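Local coordinates for protein rRNA N-glycosidase (Bougainvillea spectabilis, PDB 3CTK) that belongs to the plant ribosome-inactivating proteins, built as one chain that combines a mixed beta-sheet with a largely helical body, at residues N188-V191 with L192-N196; Q220-S223 with P224-P228. All coordinates share one frame; numbering follows the deposited sequence. Where two conformers were deposited one is given.

Contact 1: residues N188-V191 with L192-N196; sequences NFKV and LNLEN
Val191 and Glu195 sit one helical turn apart and run side by side in the same direction. Val191 CG1 reaches 3.5 Å from Glu195 OE2, placing a methyl group against one carboxylate oxygen. With CG anti to its carbonyl carbon (chi1 -69°) and the chain extended beyond it, Glu195 passes close over the preceding turn, its CG 3.2 Å from Val191 O. The same carbonyl accepts Glu195 N. Lys190 and Leu194 cross obliquely on another side of the helix: the fully extended lysine brings its aliphatic CE to 4.0 Å from Leu194 CD1, and Leu194 N donates to Lys190 O at 2.9 Å. Leu192 folds its branches back toward the start of the helix, where CD1 lies 3.8 Å from Asn188 O, the acceptor of Leu192 N in a nearly straight bond of 176°.

Asn188 is the N-cap that sets this first turn. Its OD1 accepts Val191 N at 2.9 Å, with the donor tilted from the carbonyl plane, and also takes a weak bond from Lys190 N. The side chain curls back over the helix start because CG stands between the backbone N and the carbonyl carbon (chi1 65°). Asn188 ND2 is hydrogen-bonded to Tyr171 OH, which limits rotation of the amide.

The charged ends form salt bridges with other segments: Lys190 NZ with Asp240, in addition to cation-pi contacts with Trp229 and Tyr171, and Glu195 OE1 with Arg125. Helix 189-196 lies between helix 170-180, which receives Val191 and Glu195, and strand 214-222, met by Phe189 and Asn193.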
ATOM      1  N   ASN A 188      -4.415   5.366  13.832  1.00  8.42           N
ATOM      2  CA  ASN A 188      -5.167   6.472  14.407  1.00  9.36           C
ATOM      3  C   ASN A 188      -5.996   7.221  13.371  1.00  9.39           C
ATOM      4  O   ASN A 188      -5.961   6.902  12.182  1.00  9.60           O
ATOM      5  CB  ASN A 188      -4.243   7.444  15.176  1.00  7.78           C
ATOM      6  CG  ASN A 188      -3.242   8.172  14.284  1.00  8.48           C
ATOM      7  OD1 ASN A 188      -3.561   8.587  13.171  1.00  8.01           O
ATOM      8  ND2 ASN A 188      -2.027   8.357  14.794  1.00  8.25           N
ATOM      9  N   PHE A 189      -6.753   8.212  13.834  1.00  9.45           N
ATOM     10  CA  PHE A 189      -7.625   8.992  12.965  1.00  8.54           C
ATOM     11  C   PHE A 189      -6.930   9.635  11.773  1.00  7.02           C
ATOM     12  O   PHE A 189      -7.514   9.718  10.694  1.00  5.95           O
ATOM     13  CB  PHE A 189      -8.344  10.076  13.775  1.00 11.58           C
ATOM     14  CG  PHE A 189      -9.117   9.542  14.946  1.00 13.64           C
ATOM     15  CD1 PHE A 189      -8.599   9.623  16.235  1.00 15.82           C
ATOM     16  CD2 PHE A 189     -10.360   8.948  14.760  1.00 15.56           C
ATOM     17  CE1 PHE A 189      -9.311   9.118  17.324  1.00 16.47           C
ATOM     18  CE2 PHE A 189     -11.080   8.439  15.843  1.00 16.60           C
ATOM     19  CZ  PHE A 189     -10.553   8.526  17.125  1.00 16.12           C
ATOM     20  N   LYS A 190      -5.697  10.097  11.965  1.00  7.30           N
ATOM     21  CA  LYS A 190      -4.961  10.734  10.876  1.00  7.08           C
ATOM     22  C   LYS A 190      -4.515   9.721   9.830  1.00  7.31           C
ATOM     23  O   LYS A 190      -4.613   9.976   8.627  1.00  5.93           O
ATOM     24  CB  LYS A 190      -3.742  11.501  11.410  1.00  7.74           C
ATOM     25  CG  LYS A 190      -2.917  12.161  10.304  1.00  7.82           C
ATOM     26  CD  LYS A 190      -1.923  13.192  10.837  1.00  9.30           C
ATOM     27  CE  LYS A 190      -1.087  13.770   9.692  1.00  9.77           C
ATOM     28  NZ  LYS A 190      -0.208  14.895  10.121  1.00 12.07           N
ATOM     29  N   VAL A 191      -4.017   8.577  10.286  1.00  5.94           N
ATOM     30  CA  VAL A 191      -3.585   7.534   9.360  1.00  6.27           C
ATOM     31  C   VAL A 191      -4.748   7.191   8.429  1.00  5.19           C
ATOM     32  O   VAL A 191      -4.605   7.196   7.207  1.00  4.50           O
ATOM     33  CB  VAL A 191      -3.143   6.265  10.114  1.00  5.69           C
ATOM     34  CG1 VAL A 191      -2.870   5.138   9.124  1.00  6.53           C
ATOM     35  CG2 VAL A 191      -1.891   6.559  10.933  1.00  4.76           C
ATOM     36  N   LEU A 192      -5.906   6.917   9.018  1.00  6.77           N
ATOM     37  CA  LEU A 192      -7.098   6.576   8.250  1.00  8.58           C
ATOM     38  C   LEU A 192      -7.546   7.701   7.317  1.00  7.38           C
ATOM     39  O   LEU A 192      -7.945   7.448   6.180  1.00  6.50           O
ATOM     40  CB  LEU A 192      -8.239   6.190   9.202  1.00 10.88           C
ATOM     41  CG  LEU A 192      -8.329   4.711   9.605  1.00 16.02           C
ATOM     42  CD1 LEU A 192      -6.951   4.115   9.763  1.00 18.11           C
ATOM     43  CD2 LEU A 192      -9.133   4.580  10.889  1.00 17.23           C
ATOM     44  N   ASN A 193      -7.462   8.941   7.788  1.00  5.43           N
ATOM     45  CA  ASN A 193      -7.876  10.083   6.978  1.00  6.39           C
ATOM     46  C   ASN A 193      -6.990  10.245   5.741  1.00  5.61           C
ATOM     47  O   ASN A 193      -7.486  10.486   4.639  1.00  6.76           O
ATOM     48  CB  ASN A 193      -7.839  11.366   7.812  1.00  6.27           C
ATOM     49  CG  ASN A 193      -8.394  12.558   7.063  1.00  8.34           C
ATOM     50  OD1 ASN A 193      -9.574  12.590   6.711  1.00 11.78           O
ATOM     51  ND2 ASN A 193      -7.546  13.546   6.813  1.00  6.89           N
ATOM     52  N   LEU A 194      -5.679  10.118   5.925  1.00  5.42           N
ATOM     53  CA  LEU A 194      -4.749  10.241   4.805  1.00  5.05           C
ATOM     54  C   LEU A 194      -5.016   9.137   3.786  1.00  4.61           C
ATOM     55  O   LEU A 194      -5.020   9.383   2.578  1.00  4.63           O
ATOM     56  CB  LEU A 194      -3.297  10.175   5.306  1.00  6.16           C
ATOM     57  CG  LEU A 194      -2.820  11.386   6.127  1.00  6.07           C
ATOM     58  CD1 LEU A 194      -1.443  11.122   6.698  1.00  5.40           C
ATOM     59  CD2 LEU A 194      -2.793  12.627   5.248  1.00  8.66           C
ATOM     60  N   GLU A 195      -5.247   7.921   4.274  1.00  4.62           N
ATOM     61  CA  GLU A 195      -5.533   6.792   3.393  1.00  4.96           C
ATOM     62  C   GLU A 195      -6.759   7.080   2.524  1.00  6.01           C
ATOM     63  O   GLU A 195      -6.794   6.723   1.345  1.00  5.64           O
ATOM     64  CB  GLU A 195      -5.785   5.519   4.214  1.00  5.26           C
ATOM     65  CG  GLU A 195      -4.556   4.972   4.932  1.00  4.51           C
ATOM     66  CD  GLU A 195      -4.867   3.730   5.756  1.00  8.14           C
ATOM     67  OE1 GLU A 195      -6.040   3.291   5.751  1.00  9.18           O
ATOM     68  OE2 GLU A 195      -3.941   3.195   6.411  1.00  7.95           O
ATOM     69  N   ASN A 196      -7.759   7.730   3.108  1.00  6.14           N
ATOM     70  CA  ASN A 196      -8.983   8.046   2.382  1.00  6.90           C
ATOM     71  C   ASN A 196      -8.871   9.241   1.443  1.00  8.43           C
ATOM     72  O   ASN A 196      -9.774   9.467   0.636  1.00 10.35           O
ATOM     73  CB  ASN A 196     -10.141   8.327   3.351  1.00  8.09           C
ATOM     74  CG  ASN A 196     -10.452   7.157   4.266  1.00 10.19           C
ATOM     75  OD1 ASN A 196     -10.284   5.996   3.897  1.00  8.23           O
ATOM     76  ND2 ASN A 196     -10.932   7.465   5.468  1.00 13.07           N
TER

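Contact 2: residues Q220-S223 with P224-P228; sequences QLIS and PSNDP
Ser223, followed at once by Pro224, ties the two arms of the loop together. Its backbone N donates to Asp227 O at 2.8 Å, a nearly straight bond of 169°, and its carbonyl accepts Asn226 N at 2.9 Å from above the carbonyl plane. The hydroxyl works both ways. OG lies between the backbone N and the carbonyl carbon (chi1 76°), turned toward the returning chain, where it accepts Asp227 N at 3.1 Å. In one of two Ser225 conformers, Ser223 OG also donates to Ser225 OG at 3.2 Å, which donates to Asp227 OD2 at 2.7 Å from above the carboxylate plane; four bonds then join Ser223 to the turn and returning chain.

Ser223 to Asn226 form a type I turn with Pro224 and Ser225 at its corners and Asn226 left-handed, the type I turn with G1 bulge of a 3:5 beta hairpin linking strands 214-222 and 228-233. The Pro224 side chain touches Lys190 of helix 189-196.

Ile222 pairs with Pro228 as an antiparallel non-hydrogen-bonded pair whose side chains diverge. Its CA makes a C-H...O contact of 3.5 Å with Asp227 O, while its CG2 methyl runs alongside the Asn226 side chain, 3.5 Å from ND2.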
ATOM      1  N   GLN A 220      -9.715  19.601   3.717  1.00  9.22           N
ATOM      2  CA  GLN A 220     -10.344  19.418   5.021  1.00 10.65           C
ATOM      3  C   GLN A 220      -9.905  18.056   5.545  1.00 10.86           C
ATOM      4  O   GLN A 220     -10.544  17.041   5.268  1.00 13.35           O
ATOM      5  CB  GLN A 220     -11.868  19.468   4.875  1.00 10.90           C
ATOM      6  CG  GLN A 220     -12.360  20.617   4.003  1.00 13.46           C
ATOM      7  CD  GLN A 220     -12.065  21.980   4.597  1.00 14.09           C
ATOM      8  OE1 GLN A 220     -11.941  22.973   3.876  1.00 17.10           O
ATOM      9  NE2 GLN A 220     -11.965  22.039   5.917  1.00 13.86           N
ATOM     10  N   LEU A 221      -8.809  18.042   6.300  1.00 11.08           N
ATOM     11  CA  LEU A 221      -8.261  16.803   6.836  1.00 10.13           C
ATOM     12  C   LEU A 221      -8.529  16.605   8.329  1.00 11.74           C
ATOM     13  O   LEU A 221      -9.254  17.389   8.946  1.00 10.38           O
ATOM     14  CB  LEU A 221      -6.757  16.751   6.539  1.00 10.08           C
ATOM     15  CG  LEU A 221      -6.448  16.919   5.040  1.00 10.94           C
ATOM     16  CD1 LEU A 221      -4.944  16.885   4.795  1.00  9.40           C
ATOM     17  CD2 LEU A 221      -7.140  15.810   4.253  1.00 10.63           C
ATOM     18  N   ILE A 222      -7.944  15.552   8.897  1.00 11.76           N
ATOM     19  CA  ILE A 222      -8.136  15.215  10.308  1.00 12.82           C
ATOM     20  C   ILE A 222      -6.816  14.954  11.036  1.00 13.39           C
ATOM     21  O   ILE A 222      -5.919  14.301  10.499  1.00 12.79           O
ATOM     22  CB  ILE A 222      -9.035  13.963  10.432  1.00 13.06           C
ATOM     23  CG1 ILE A 222     -10.375  14.234   9.741  1.00 14.93           C
ATOM     24  CG2 ILE A 222      -9.240  13.597  11.900  1.00 14.19           C
ATOM     25  CD1 ILE A 222     -11.262  13.015   9.591  1.00 16.68           C
ATOM     26  N   SER A 223      -6.712  15.459  12.265  1.00 13.01           N
ATOM     27  CA  SER A 223      -5.506  15.296  13.077  1.00 12.32           C
ATOM     28  C   SER A 223      -5.479  13.945  13.787  1.00 12.89           C
ATOM     29  O   SER A 223      -6.473  13.218  13.802  1.00 13.10           O
ATOM     30  CB  SER A 223      -5.426  16.401  14.131  1.00 13.56           C
ATOM     31  OG  SER A 223      -6.328  16.134  15.191  1.00 13.74           O
ATOM     32  N   PRO A 224      -4.335  13.594  14.399  1.00 14.17           N
ATOM     33  CA  PRO A 224      -4.201  12.318  15.113  1.00 14.94           C
ATOM     34  C   PRO A 224      -5.230  12.124  16.230  1.00 17.05           C
ATOM     35  O   PRO A 224      -5.563  10.990  16.591  1.00 17.86           O
ATOM     36  CB  PRO A 224      -2.775  12.374  15.650  1.00 14.54           C
ATOM     37  CG  PRO A 224      -2.059  13.173  14.602  1.00 14.31           C
ATOM     38  CD  PRO A 224      -3.037  14.292  14.330  1.00 14.18           C
ATOM     39  N   SER A 225      -5.730  13.231  16.775  1.00 17.42           N
ATOM     40  CA  SER A 225      -6.711  13.183  17.856  1.00 18.62           C
ATOM     41  C   SER A 225      -8.154  13.345  17.372  1.00 18.93           C
ATOM     42  O   SER A 225      -9.066  13.559  18.173  1.00 19.42           O
ATOM     43  CB  SER A 225      -6.395  14.264  18.893  0.50 18.20           C
ATOM     44  OG  SER A 225      -6.390  15.549  18.301  0.50 18.34           O
ATOM     45  N   ASN A 226      -8.344  13.248  16.060  1.00 16.99           N
ATOM     46  CA  ASN A 226      -9.659  13.356  15.434  1.00 18.24           C
ATOM     47  C   ASN A 226     -10.222  14.776  15.370  1.00 17.53           C
ATOM     48  O   ASN A 226     -11.433  14.961  15.264  1.00 18.59           O
ATOM     49  CB  ASN A 226     -10.666  12.444  16.147  1.00 18.36           C
ATOM     50  CG  ASN A 226     -11.829  12.053  15.255  1.00 20.18           C
ATOM     51  OD1 ASN A 226     -12.855  11.567  15.729  1.00 22.79           O
ATOM     52  ND2 ASN A 226     -11.669  12.250  13.950  1.00 18.98           N
ATOM     53  N   ASP A 227      -9.349  15.774  15.430  1.00 17.60           N
ATOM     54  CA  ASP A 227      -9.793  17.161  15.354  1.00 18.15           C
ATOM     55  C   ASP A 227      -9.613  17.670  13.928  1.00 18.53           C
ATOM     56  O   ASP A 227      -8.762  17.176  13.186  1.00 15.57           O
ATOM     57  CB  ASP A 227      -8.991  18.042  16.315  1.00 21.40           C
ATOM     58  CG  ASP A 227      -9.178  17.641  17.764  1.00 23.31           C
ATOM     59  OD1 ASP A 227     -10.338  17.425  18.174  1.00 26.88           O
ATOM     60  OD2 ASP A 227      -8.170  17.550  18.496  1.00 25.85           O
ATOM     61  N   PRO A 228     -10.425  18.659  13.520  1.00 18.79           N
ATOM     62  CA  PRO A 228     -10.323  19.213  12.168  1.00 18.26           C
ATOM     63  C   PRO A 228      -8.927  19.767  11.900  1.00 17.77           C
ATOM     64  O   PRO A 228      -8.342  20.438  12.749  1.00 17.91           O
ATOM     65  CB  PRO A 228     -11.382  20.314  12.168  1.00 19.80           C
ATOM     66  CG  PRO A 228     -12.409  19.790  13.113  1.00 19.60           C
ATOM     67  CD  PRO A 228     -11.562  19.255  14.243  1.00 19.65           C
TER

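How the contacts relate
Contact 1 precedes contact 2 in the chain, and their centres lie about 9 Å apart, and the first turns of helix 189-196 pack directly on the hairpin end. Phe189 fits against the loop at two points: its CD1 is 3.3 Å from Pro224 O, and its CD2 is 3.5 Å from Asn226 CG. Deeper along the same helix face, Asn193 rests on the strand at Leu221 and Ile222. Contact 1 is the more central of the two, its centre about 13 Å from that of the chain against about 22 Å for contact 2, a surface turn that packs against the helix.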